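Putative ABC transporter amino acid-binding protein (Sinorhizobium meliloti, PDB 2Q88) binds the compatible solute ectoine in a cleft between two lobes, probably delivering it to an ABC transporter for uptake in osmoprotection. Local coordinates at residues Q94-D99 and V220-L225; S157-L162 and P187-L192; D168-S171 and S176-D179; G229-I234 and K243-T248. One frame throughout, in Å; residues are numbered along the deposited sequence.

Contact 1 of 4, residues Q94-D99 and V220-L225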
loop_
_atom_site.group_PDB
_atom_site.type_symbol
_atom_site.label_atom_id
_atom_site.label_comp_id
_atom_site.label_asym_id
_atom_site.label_seq_id
_atom_site.Cartn_x
_atom_site.Cartn_y
_atom_site.Cartn_z
ATOM N N GLN A 94 6.985 0.619 -12.753
ATOM C CA GLN A 94 6.405 -0.691 -13.053
ATOM C C GLN A 94 6.012 -1.393 -11.734
ATOM O O GLN A 94 6.419 -0.931 -10.669
ATOM C CB GLN A 94 7.412 -1.506 -13.881
ATOM C CG GLN A 94 7.567 -0.987 -15.335
ATOM C CD GLN A 94 6.266 -1.017 -16.136
ATOM O OE1 GLN A 94 5.443 -1.925 -15.981
ATOM N NE2 GLN A 94 6.085 -0.026 -17.000
ATOM N N PRO A 95 5.201 -2.454 -11.786
ATOM C CA PRO A 95 4.660 -3.068 -10.572
ATOM C C PRO A 95 5.713 -3.665 -9.655
ATOM O O PRO A 95 6.741 -4.161 -10.115
ATOM C CB PRO A 95 3.737 -4.172 -11.094
ATOM C CG PRO A 95 3.532 -3.900 -12.534
ATOM C CD PRO A 95 4.736 -3.144 -13.001
ATOM N N ILE A 96 5.443 -3.604 -8.353
ATOM C CA ILE A 96 6.369 -4.107 -7.342
ATOM C C ILE A 96 5.687 -5.055 -6.364
ATOM O O ILE A 96 6.029 -6.244 -6.315
ATOM C CB ILE A 96 7.053 -2.929 -6.577
ATOM C CG1 ILE A 96 7.861 -2.060 -7.548
ATOM C CG2 ILE A 96 7.956 -3.479 -5.463
ATOM C CD1 ILE A 96 8.429 -0.764 -6.967
ATOM N N LEU A 97 4.745 -4.527 -5.576
ATOM C CA LEU A 97 4.068 -5.297 -4.516
ATOM C C LEU A 97 2.603 -5.559 -4.840
ATOM O O LEU A 97 1.800 -4.630 -4.947
ATOM C CB LEU A 97 4.157 -4.585 -3.170
ATOM C CG LEU A 97 5.543 -4.164 -2.659
ATOM C CD1 LEU A 97 5.399 -3.634 -1.243
ATOM C CD2 LEU A 97 6.500 -5.350 -2.657
ATOM N N CYS A 98 2.271 -6.832 -4.977
ATOM C CA CYS A 98 0.927 -7.269 -5.345
ATOM C C CYS A 98 0.236 -7.920 -4.159
ATOM O O CYS A 98 0.869 -8.642 -3.402
ATOM C CB CYS A 98 1.014 -8.262 -6.506
ATOM S SG CYS A 98 1.695 -7.538 -8.010
ATOM N N ASP A 99 -1.057 -7.652 -3.982
ATOM C CA ASP A 99 -1.824 -8.311 -2.922
ATOM C C ASP A 99 -3.326 -8.233 -3.138
ATOM O O ASP A 99 -3.831 -7.330 -3.814
ATOM C CB ASP A 99 -1.485 -7.735 -1.539
ATOM C CG ASP A 99 -1.588 -8.787 -0.426
ATOM O OD1 ASP A 99 -1.726 -9.993 -0.727
ATOM O OD2 ASP A 99 -1.537 -8.513 0.782
ATOM N N VAL A 220 14.661 1.615 -14.727
ATOM C CA VAL A 220 15.791 0.900 -15.324
ATOM C C VAL A 220 16.402 -0.053 -14.282
ATOM O O VAL A 220 16.667 -1.220 -14.572
ATOM C CB VAL A 220 16.839 1.880 -15.934
ATOM C CG1 VAL A 220 18.161 1.188 -16.208
ATOM C CG2 VAL A 220 16.305 2.494 -17.235
ATOM N N GLU A 221 16.576 0.436 -13.061
ATOM C CA GLU A 221 17.140 -0.377 -11.970
ATOM C C GLU A 221 16.189 -1.475 -11.494
ATOM O O GLU A 221 16.629 -2.576 -11.138
ATOM C CB GLU A 221 17.536 0.498 -10.774
ATOM C CG GLU A 221 18.685 1.483 -11.019
ATOM C CD GLU A 221 19.860 0.889 -11.777
ATOM O OE1 GLU A 221 20.436 -0.128 -11.323
ATOM O OE2 GLU A 221 20.227 1.451 -12.835
ATOM N N LEU A 222 14.901 -1.159 -11.435
ATOM C CA LEU A 222 13.876 -2.140 -11.041
ATOM C C LEU A 222 13.858 -3.332 -11.992
ATOM O O LEU A 222 13.745 -4.477 -11.555
ATOM C CB LEU A 222 12.491 -1.487 -10.964
ATOM C CG LEU A 222 11.245 -2.343 -10.642
ATOM C CD1 LEU A 222 11.392 -3.015 -9.268
ATOM C CD2 LEU A 222 9.969 -1.486 -10.658
ATOM N N ALA A 223 13.942 -3.053 -13.293
ATOM C CA ALA A 223 14.034 -4.094 -14.318
ATOM C C ALA A 223 15.257 -4.997 -14.131
ATOM O O ALA A 223 15.157 -6.203 -14.288
ATOM C CB ALA A 223 14.025 -3.486 -15.721
ATOM N N LYS A 224 16.403 -4.413 -13.805
ATOM C CA LYS A 224 17.614 -5.205 -13.559
ATOM C C LYS A 224 17.492 -6.084 -12.313
ATOM O O LYS A 224 17.975 -7.222 -12.301
ATOM C CB LYS A 224 18.846 -4.293 -13.475
ATOM C CG LYS A 224 19.201 -3.691 -14.816
ATOM C CD LYS A 224 20.522 -2.936 -14.816
ATOM C CE LYS A 224 20.325 -1.478 -14.492
ATOM N NZ LYS A 224 21.535 -0.644 -14.825
ATOM N N LEU A 225 16.855 -5.559 -11.268
ATOM C CA LEU A 225 16.577 -6.326 -10.051
ATOM C C LEU A 225 15.659 -7.513 -10.353
ATOM O O LEU A 225 15.884 -8.624 -9.862
ATOM C CB LEU A 225 15.893 -5.420 -9.018
ATOM C CG LEU A 225 16.542 -4.907 -7.731
ATOM C CD1 LEU A 225 18.073 -4.844 -7.729
ATOM C CD2 LEU A 225 15.910 -3.572 -7.326
#

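Contact 2 of 4, residues S157-L162 and P187-L192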
loop_
_atom_site.group_PDB
_atom_site.type_symbol
_atom_site.label_atom_id
_atom_site.label_comp_id
_atom_site.label_asym_id
_atom_site.label_seq_id
_atom_site.Cartn_x
_atom_site.Cartn_y
_atom_site.Cartn_z
ATOM N N SER A 157 -5.057 0.236 15.883
ATOM C CA SER A 157 -6.327 0.900 16.190
ATOM C C SER A 157 -7.519 0.183 15.557
ATOM O O SER A 157 -8.576 0.088 16.174
ATOM C CB SER A 157 -6.303 2.364 15.771
ATOM O OG SER A 157 -5.364 3.087 16.564
ATOM N N GLY A 158 -7.343 -0.317 14.334
ATOM C CA GLY A 158 -8.397 -1.084 13.650
ATOM C C GLY A 158 -8.803 -2.330 14.402
ATOM O O GLY A 158 -9.998 -2.637 14.534
ATOM N N LEU A 159 -7.803 -3.057 14.888
ATOM C CA LEU A 159 -8.038 -4.241 15.705
ATOM C C LEU A 159 -8.720 -3.896 17.023
ATOM O O LEU A 159 -9.644 -4.589 17.446
ATOM C CB LEU A 159 -6.728 -4.982 15.962
ATOM C CG LEU A 159 -6.853 -6.501 16.060
ATOM C CD1 LEU A 159 -7.128 -7.108 14.694
ATOM C CD2 LEU A 159 -5.565 -7.033 16.614
ATOM N N LYS A 160 -8.283 -2.811 17.658
ATOM C CA LYS A 160 -8.910 -2.347 18.897
ATOM C C LYS A 160 -10.376 -1.948 18.690
ATOM O O LYS A 160 -11.235 -2.263 19.515
ATOM C CB LYS A 160 -8.073 -1.211 19.523
ATOM C CG LYS A 160 -8.462 -0.810 20.949
ATOM C CD LYS A 160 -8.336 -1.961 21.943
ATOM C CE LYS A 160 -8.754 -1.510 23.339
ATOM N NZ LYS A 160 -9.379 -2.626 24.100
ATOM N N MET A 161 -10.673 -1.289 17.570
ATOM C CA MET A 161 -12.057 -0.930 17.233
ATOM C C MET A 161 -12.947 -2.140 16.986
ATOM O O MET A 161 -14.116 -2.139 17.355
ATOM C CB MET A 161 -12.091 -0.052 15.994
ATOM C CG MET A 161 -12.197 1.403 16.289
ATOM S SD MET A 161 -12.254 2.303 14.739
ATOM C CE MET A 161 -10.728 3.240 14.863
ATOM N N LEU A 162 -12.380 -3.152 16.336
ATOM C CA LEU A 162 -13.049 -4.421 16.071
ATOM C C LEU A 162 -13.329 -5.143 17.387
ATOM O O LEU A 162 -14.450 -5.566 17.641
ATOM C CB LEU A 162 -12.138 -5.287 15.198
ATOM C CG LEU A 162 -12.641 -6.205 14.088
ATOM C CD1 LEU A 162 -11.762 -7.436 14.068
ATOM C CD2 LEU A 162 -14.122 -6.586 14.226
ATOM N N PRO A 187 -7.994 -14.596 20.130
ATOM C CA PRO A 187 -8.763 -15.740 19.634
ATOM C C PRO A 187 -10.166 -15.357 19.140
ATOM O O PRO A 187 -10.797 -16.123 18.416
ATOM C CB PRO A 187 -8.862 -16.645 20.867
ATOM C CG PRO A 187 -8.780 -15.703 22.023
ATOM C CD PRO A 187 -7.797 -14.657 21.591
ATOM N N ASN A 188 -10.635 -14.171 19.522
ATOM C CA ASN A 188 -11.967 -13.716 19.152
ATOM C C ASN A 188 -12.016 -12.939 17.834
ATOM O O ASN A 188 -13.072 -12.432 17.445
ATOM C CB ASN A 188 -12.577 -12.912 20.299
ATOM C CG ASN A 188 -12.761 -13.749 21.550
ATOM O OD1 ASN A 188 -12.074 -13.549 22.554
ATOM N ND2 ASN A 188 -13.671 -14.716 21.484
ATOM N N VAL A 189 -10.868 -12.869 17.159
ATOM C CA VAL A 189 -10.747 -12.248 15.840
ATOM C C VAL A 189 -10.408 -13.321 14.800
ATOM O O VAL A 189 -9.662 -14.266 15.082
ATOM C CB VAL A 189 -9.674 -11.124 15.831
ATOM C CG1 VAL A 189 -9.400 -10.637 14.420
ATOM C CG2 VAL A 189 -10.107 -9.959 16.714
ATOM N N GLU A 190 -10.936 -13.135 13.595
ATOM C CA GLU A 190 -10.898 -14.119 12.534
ATOM C C GLU A 190 -10.609 -13.429 11.204
ATOM O O GLU A 190 -11.085 -12.325 10.972
ATOM C CB GLU A 190 -12.271 -14.768 12.494
ATOM C CG GLU A 190 -12.552 -15.714 11.357
ATOM C CD GLU A 190 -13.820 -16.477 11.629
ATOM O OE1 GLU A 190 -13.801 -17.321 12.552
ATOM O OE2 GLU A 190 -14.829 -16.210 10.946
ATOM N N VAL A 191 -9.830 -14.079 10.337
ATOM C CA VAL A 191 -9.467 -13.493 9.042
ATOM C C VAL A 191 -10.246 -14.146 7.909
ATOM O O VAL A 191 -10.335 -15.374 7.829
ATOM C CB VAL A 191 -7.946 -13.616 8.753
ATOM C CG1 VAL A 191 -7.587 -13.017 7.394
ATOM C CG2 VAL A 191 -7.126 -12.960 9.857
ATOM N N LEU A 192 -10.803 -13.317 7.031
ATOM C CA LEU A 192 -11.356 -13.804 5.774
ATOM C C LEU A 192 -10.530 -13.209 4.636
ATOM O O LEU A 192 -10.446 -11.990 4.496
ATOM C CB LEU A 192 -12.837 -13.433 5.645
ATOM C CG LEU A 192 -13.587 -13.941 4.406
ATOM C CD1 LEU A 192 -14.950 -14.491 4.779
ATOM C CD2 LEU A 192 -13.707 -12.854 3.342
#

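Contact 3 of 4, residues D168-S171 and S176-D179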
loop_
_atom_site.group_PDB
_atom_site.type_symbol
_atom_site.label_atom_id
_atom_site.label_comp_id
_atom_site.label_asym_id
_atom_site.label_seq_id
_atom_site.Cartn_x
_atom_site.Cartn_y
_atom_site.Cartn_z
ATOM N N ASP A 168 -17.535 -3.686 12.656
ATOM C CA ASP A 168 -17.805 -5.122 12.489
ATOM C C ASP A 168 -16.759 -5.842 11.637
ATOM O O ASP A 168 -16.640 -7.071 11.674
ATOM C CB ASP A 168 -19.186 -5.322 11.891
ATOM C CG ASP A 168 -20.274 -4.756 12.765
ATOM O OD1 ASP A 168 -20.527 -5.339 13.846
ATOM O OD2 ASP A 168 -20.923 -3.729 12.466
ATOM N N VAL A 169 -16.020 -5.069 10.861
ATOM C CA VAL A 169 -15.004 -5.610 9.975
ATOM C C VAL A 169 -13.915 -4.558 9.811
ATOM O O VAL A 169 -14.209 -3.371 9.746
ATOM C CB VAL A 169 -15.604 -6.023 8.592
ATOM C CG1 VAL A 169 -16.506 -4.946 8.023
ATOM C CG2 VAL A 169 -14.518 -6.346 7.581
ATOM N N TYR A 170 -12.670 -4.999 9.749
ATOM C CA TYR A 170 -11.567 -4.105 9.409
ATOM C C TYR A 170 -10.881 -4.668 8.171
ATOM O O TYR A 170 -10.554 -5.852 8.119
ATOM C CB TYR A 170 -10.605 -3.995 10.585
ATOM C CG TYR A 170 -9.355 -3.154 10.349
ATOM C CD1 TYR A 170 -9.435 -1.868 9.830
ATOM C CD2 TYR A 170 -8.094 -3.647 10.684
ATOM C CE1 TYR A 170 -8.280 -1.093 9.632
ATOM C CE2 TYR A 170 -6.953 -2.900 10.487
ATOM C CZ TYR A 170 -7.046 -1.628 9.965
ATOM O OH TYR A 170 -5.896 -0.885 9.794
ATOM N N SER A 171 -10.681 -3.828 7.171
ATOM C CA SER A 171 -10.169 -4.298 5.895
ATOM C C SER A 171 -8.813 -3.678 5.557
ATOM O O SER A 171 -8.663 -2.462 5.608
ATOM C CB SER A 171 -11.174 -4.009 4.785
ATOM O OG SER A 171 -10.758 -4.602 3.570
ATOM N N SER A 176 -1.128 -7.685 5.230
ATOM C CA SER A 176 -1.198 -6.746 6.364
ATOM C C SER A 176 -2.112 -7.256 7.480
ATOM O O SER A 176 -1.789 -7.117 8.668
ATOM C CB SER A 176 -1.710 -5.373 5.907
ATOM O OG SER A 176 -0.923 -4.821 4.865
ATOM N N ILE A 177 -3.267 -7.803 7.096
ATOM C CA ILE A 177 -4.217 -8.348 8.072
ATOM C C ILE A 177 -3.586 -9.547 8.781
ATOM O O ILE A 177 -3.610 -9.615 10.005
ATOM C CB ILE A 177 -5.577 -8.727 7.399
ATOM C CG1 ILE A 177 -6.418 -7.475 7.069
ATOM C CG2 ILE A 177 -6.394 -9.658 8.273
ATOM C CD1 ILE A 177 -6.861 -6.627 8.312
ATOM N N ASN A 178 -3.013 -10.476 8.014
ATOM C CA ASN A 178 -2.369 -11.668 8.591
ATOM C C ASN A 178 -1.242 -11.333 9.563
ATOM O O ASN A 178 -1.110 -11.956 10.618
ATOM C CB ASN A 178 -1.836 -12.595 7.490
ATOM C CG ASN A 178 -2.931 -13.423 6.823
ATOM O OD1 ASN A 178 -4.019 -13.615 7.370
ATOM N ND2 ASN A 178 -2.632 -13.931 5.637
ATOM N N ASP A 179 -0.427 -10.350 9.205
ATOM C CA ASP A 179 0.662 -9.917 10.070
ATOM C C ASP A 179 0.133 -9.323 11.377
ATOM O O ASP A 179 0.593 -9.677 12.473
ATOM C CB ASP A 179 1.535 -8.913 9.327
ATOM C CG ASP A 179 2.817 -8.627 10.046
ATOM O OD1 ASP A 179 2.929 -7.522 10.612
ATOM O OD2 ASP A 179 3.761 -9.447 10.122
#

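Contact 4 of 4, residues G229-I234 and K243-T248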
loop_
_atom_site.group_PDB
_atom_site.type_symbol
_atom_site.label_atom_id
_atom_site.label_comp_id
_atom_site.label_asym_id
_atom_site.label_seq_id
_atom_site.Cartn_x
_atom_site.Cartn_y
_atom_site.Cartn_z
ATOM N N GLY A 229 16.952 -11.570 -10.236
ATOM C CA GLY A 229 16.360 -12.325 -9.138
ATOM C C GLY A 229 16.511 -11.619 -7.803
ATOM O O GLY A 229 16.025 -12.103 -6.772
ATOM N N GLU A 230 17.181 -10.468 -7.814
ATOM C CA GLU A 230 17.390 -9.707 -6.590
ATOM C C GLU A 230 16.079 -9.112 -6.073
ATOM O O GLU A 230 15.878 -9.001 -4.868
ATOM C CB GLU A 230 18.441 -8.620 -6.806
ATOM C CG GLU A 230 18.872 -7.883 -5.541
ATOM C CD GLU A 230 19.581 -8.774 -4.522
ATOM O OE1 GLU A 230 20.212 -9.787 -4.910
ATOM O OE2 GLU A 230 19.520 -8.441 -3.319
ATOM N N PHE A 231 15.198 -8.739 -7.002
ATOM C CA PHE A 231 13.828 -8.307 -6.696
ATOM C C PHE A 231 13.107 -9.314 -5.792
ATOM O O PHE A 231 12.626 -8.950 -4.717
ATOM C CB PHE A 231 13.078 -8.051 -8.017
ATOM C CG PHE A 231 11.604 -7.744 -7.872
ATOM C CD1 PHE A 231 11.166 -6.543 -7.322
ATOM C CD2 PHE A 231 10.661 -8.641 -8.351
ATOM C CE1 PHE A 231 9.798 -6.260 -7.222
ATOM C CE2 PHE A 231 9.287 -8.371 -8.256
ATOM C CZ PHE A 231 8.860 -7.178 -7.695
ATOM N N ALA A 232 13.072 -10.579 -6.213
ATOM C CA ALA A 232 12.462 -11.646 -5.423
ATOM C C ALA A 232 13.137 -11.802 -4.066
ATOM O O ALA A 232 12.459 -12.007 -3.073
ATOM C CB ALA A 232 12.471 -12.975 -6.189
ATOM N N LYS A 233 14.460 -11.672 -4.021
ATOM C CA LYS A 233 15.204 -11.841 -2.759
ATOM C C LYS A 233 14.814 -10.771 -1.741
ATOM O O LYS A 233 14.852 -11.016 -0.533
ATOM C CB LYS A 233 16.725 -11.820 -2.984
ATOM C CG LYS A 233 17.271 -13.025 -3.715
ATOM C CD LYS A 233 16.713 -14.330 -3.154
ATOM C CE LYS A 233 17.445 -15.531 -3.725
ATOM N NZ LYS A 233 17.309 -15.588 -5.196
ATOM N N ILE A 234 14.434 -9.591 -2.229
ATOM C CA ILE A 234 14.049 -8.499 -1.337
ATOM C C ILE A 234 12.605 -8.652 -0.838
ATOM O O ILE A 234 12.354 -8.580 0.371
ATOM C CB ILE A 234 14.267 -7.117 -2.011
ATOM C CG1 ILE A 234 15.767 -6.825 -2.162
ATOM C CG2 ILE A 234 13.583 -6.016 -1.205
ATOM C CD1 ILE A 234 16.073 -5.671 -3.126
ATOM N N LYS A 243 6.649 -13.268 -9.004
ATOM C CA LYS A 243 5.956 -13.747 -10.199
ATOM C C LYS A 243 4.735 -12.870 -10.530
ATOM O O LYS A 243 4.576 -12.431 -11.667
ATOM C CB LYS A 243 5.550 -15.207 -9.988
ATOM C CG LYS A 243 5.154 -15.988 -11.234
ATOM C CD LYS A 243 4.506 -17.324 -10.811
ATOM C CE LYS A 243 3.924 -18.121 -11.972
ATOM N NZ LYS A 243 4.864 -19.160 -12.506
ATOM N N ALA A 244 3.904 -12.584 -9.529
ATOM C CA ALA A 244 2.729 -11.721 -9.709
ATOM C C ALA A 244 3.068 -10.334 -10.266
ATOM O O ALA A 244 2.415 -9.866 -11.199
ATOM C CB ALA A 244 1.941 -11.605 -8.418
ATOM N N ALA A 245 4.077 -9.674 -9.694
ATOM C CA ALA A 245 4.492 -8.363 -10.175
ATOM C C ALA A 245 5.070 -8.462 -11.581
ATOM O O ALA A 245 4.743 -7.660 -12.459
ATOM C CB ALA A 245 5.500 -7.725 -9.225
ATOM N N MET A 246 5.908 -9.471 -11.792
ATOM C CA MET A 246 6.530 -9.709 -13.097
ATOM C C MET A 246 5.565 -10.239 -14.182
ATOM O O MET A 246 5.928 -10.300 -15.359
ATOM C CB MET A 246 7.744 -10.627 -12.923
ATOM C CG MET A 246 8.880 -9.951 -12.138
ATOM S SD MET A 246 10.172 -11.060 -11.559
ATOM C CE MET A 246 10.903 -11.544 -13.127
ATOM N N SER A 247 4.344 -10.607 -13.790
ATOM C CA SER A 247 3.318 -11.056 -14.750
ATOM C C SER A 247 2.488 -9.904 -15.326
ATOM O O SER A 247 1.631 -10.118 -16.190
ATOM C CB SER A 247 2.375 -12.074 -14.101
ATOM O OG SER A 247 3.052 -13.287 -13.813
ATOM N N THR A 248 2.729 -8.683 -14.849
ATOM C CA THR A 248 1.888 -7.552 -15.264
ATOM C C THR A 248 2.691 -6.272 -15.540
ATOM O O THR A 248 3.922 -6.274 -15.450
ATOM C CB THR A 248 0.702 -7.350 -14.250
ATOM O OG1 THR A 248 -0.209 -6.361 -14.750
ATOM C CG2 THR A 248 1.182 -6.791 -12.891
#

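Contact 1 of 4, residues Q94-D99 and V220-L225
Leu222 reaches from its helix into a bend of the chain at Gln94-Ile96, and its CD2 methyl is the point on which the contact turns. With CG anti to the backbone N (chi1 177°), the leucine fork is carried outward from the helix. CD2 lies 3.6 Å from Gln94 O and 4.2 Å from Pro95 O, and otherwise meets side chains. The chief one is Ile96, whose CG1 comes within 3.8 Å of Leu222 CD2 and 4.0 Å of Leu222 CD1, so that this one methylene touches both prongs of the fork. The two side chains cross at a slant, and the Ile96 tip, CD1, runs on to 4.1 Å from Leu222 CD2. Of the Gln94 side chain, CB alone takes part: it is 4.1 Å from Leu222 CD2, while a bend at chi2 (-60°) turns the amide away, where OE1 accepts a hydrogen bond from Arg250 N. Across this pair of segments the contact is thus purely van der Waals. Polar bonds lie around it, with Asp219 OD1 taking the Gln94 N-H and Lys226 NZ donating to Pro95 O, both from the helix that carries Leu222. Phe231 touches Ile96 and Leu222 alike. The arrangement is helix-to-loop core packing in a lobe of the periplasmic-binding-protein fold of family 3: helix 212-228 lies against the segment that leads into strand 98-106.

Contact 2 of 4, residues S157-L162 and P187-L192
This is a small apolar helix-to-strand contact, buried in the lobe that holds helix 155-164 and strand 189-192, and it is made by three aliphatic side chains. Val189, at the start of the strand, points toward the helix and meets two leucines one helical turn apart. Leu162 is the nearer. Its CD1 methyl stands 4.0 Å from Val189 CG1 and just as far from Val189 CG2, so it rests between the two branches of the valine and does not favour either. The valine torsion accounts for this: with CG1 anti to the backbone N (chi1 171°), both methyls are offered to the helix. Leu159 reaches the same valine from a turn earlier, with its CD1 4.2 Å from Val189 CG1, a looser approach that leaves CG2 to Leu162. The nearest CA atoms, those of Leu162 and Val189, are 8.2 Å apart, a separation spanned by side chains alone. Backbone bonds from Asn188 to Lys107 and from Glu190 to Leu105 tie the strand segment to its antiparallel neighbour, strand 98-106. Leu162 also touches Ala104 of that strand, and Leu159 leans on Ala184 near the end of helix 174-184. Helix 155-164 therefore packs against the sheet at strands 98-106 and 189-192, with helix 174-184 beside it.

Contact 3 of 4, residues D168-S171 and S176-D179
Strand 169-173 runs almost directly into helix 174-184, and the chain folds back so that the CA atoms of Ser171 and Ile177 approach to 7.5 Å. Ile177 bridges this gap with one methyl. Its CG1 lies beside the backbone N (chi1 -75°), opposite the carbonyl carbon, and the chain bends at chi2 (-63°), which brings CD1 to the strand at Tyr170. There CD1 meets two different surfaces of one residue: the carbonyl oxygen, with Tyr170 O 3.8 Å from Ile177 CD1, and the ring, with Tyr170 CD2 4.0 Å from the same methyl. The approach to the ring is oblique. Ser171 takes part through its backbone, its carbonyl carbon C lying 4.5 Å from Ile177 CD1. Such a strand-to-helix turn belongs to the alternating beta/alpha build of a periplasmic-binding-protein lobe, in which a helix leaving the end of a strand packs back on the sheet. Here strand 169-173 pairs with strand 127-129 in parallel and with strand 98-106 antiparallel. Ile177 goes on to touch Ala102 and Val191, residues of strands 98-106 and 189-192. The CB of Ser171 points away from the helix, and its hydroxyl hydrogen-bonds Tyr116 OH and Ala102 O. Ser176, on the helix, instead bonds through OG to Glu22 OE2, a carboxylate of the ectoine pocket.

Contact 4 of 4, residues G229-I234 and K243-T248
A methionine sulfur close to a phenylalanine ring marks this meeting of two short helices. Met246 SD is 5.2 Å from the centroid of the Phe231 ring and 69° off the ring normal, an oblique Met-aromatic approach; the nearest ring atom is CD2, which lies 4.0 Å from Met246 SD. The methionine chain runs out with CG anti to the carbonyl carbon and bends only at its end, where chi3 of 68° turns the terminal methyl. The two side chains run antiparallel and overlap, each directed at the other's helix. Further along the ring Ala245 takes over. Its CB sits at the ring edge, near the ring plane, 3.7 Å from Phe231 CZ and 4.0 Å from Phe231 CE2. One ring is therefore touched by two consecutive residues, the sulfur obliquely near CD2, the alanine methyl at the edge by CZ and CE2. The ring also has a cation-pi partner, Lys226, whose side chain touches Met246 as well. Gly229 follows helix 212-228 with positive phi and occupies the N-cap position of helix 230-235, a backbone geometry that suits glycine. On the other segment, Ser247 OG donates to Lys243 O over 2.8 Å, from above the carbonyl plane. The whole is a helix-to-helix aromatic contact within one lobe of the solute-binding fold, with Phe231 wedged among helices 212-228 and 242-246 and Ile96 of segment 94-99.

In the fold
The four contacts fall into two clusters on opposite sides of the chain's centre. Contacts 1 and 4 have centres about 7 Å apart and touch: Phe231 N probably hydrogen-bonds Leu225 O, where helix 212-228 passes into helix 230-235. Contacts 2 and 3, also about 7 Å apart between centres, share the mixed sheet and meet through Val191 and Ile177. Between clusters the centres stand about 25 to 32 Å apart. Along the chain, contact 3 falls within the span of contact 2, and both within that of contact 1; contact 4 follows. Strand 98-106 joins the clusters, as expected of a two-lobed binding protein with ectoine held in the cleft.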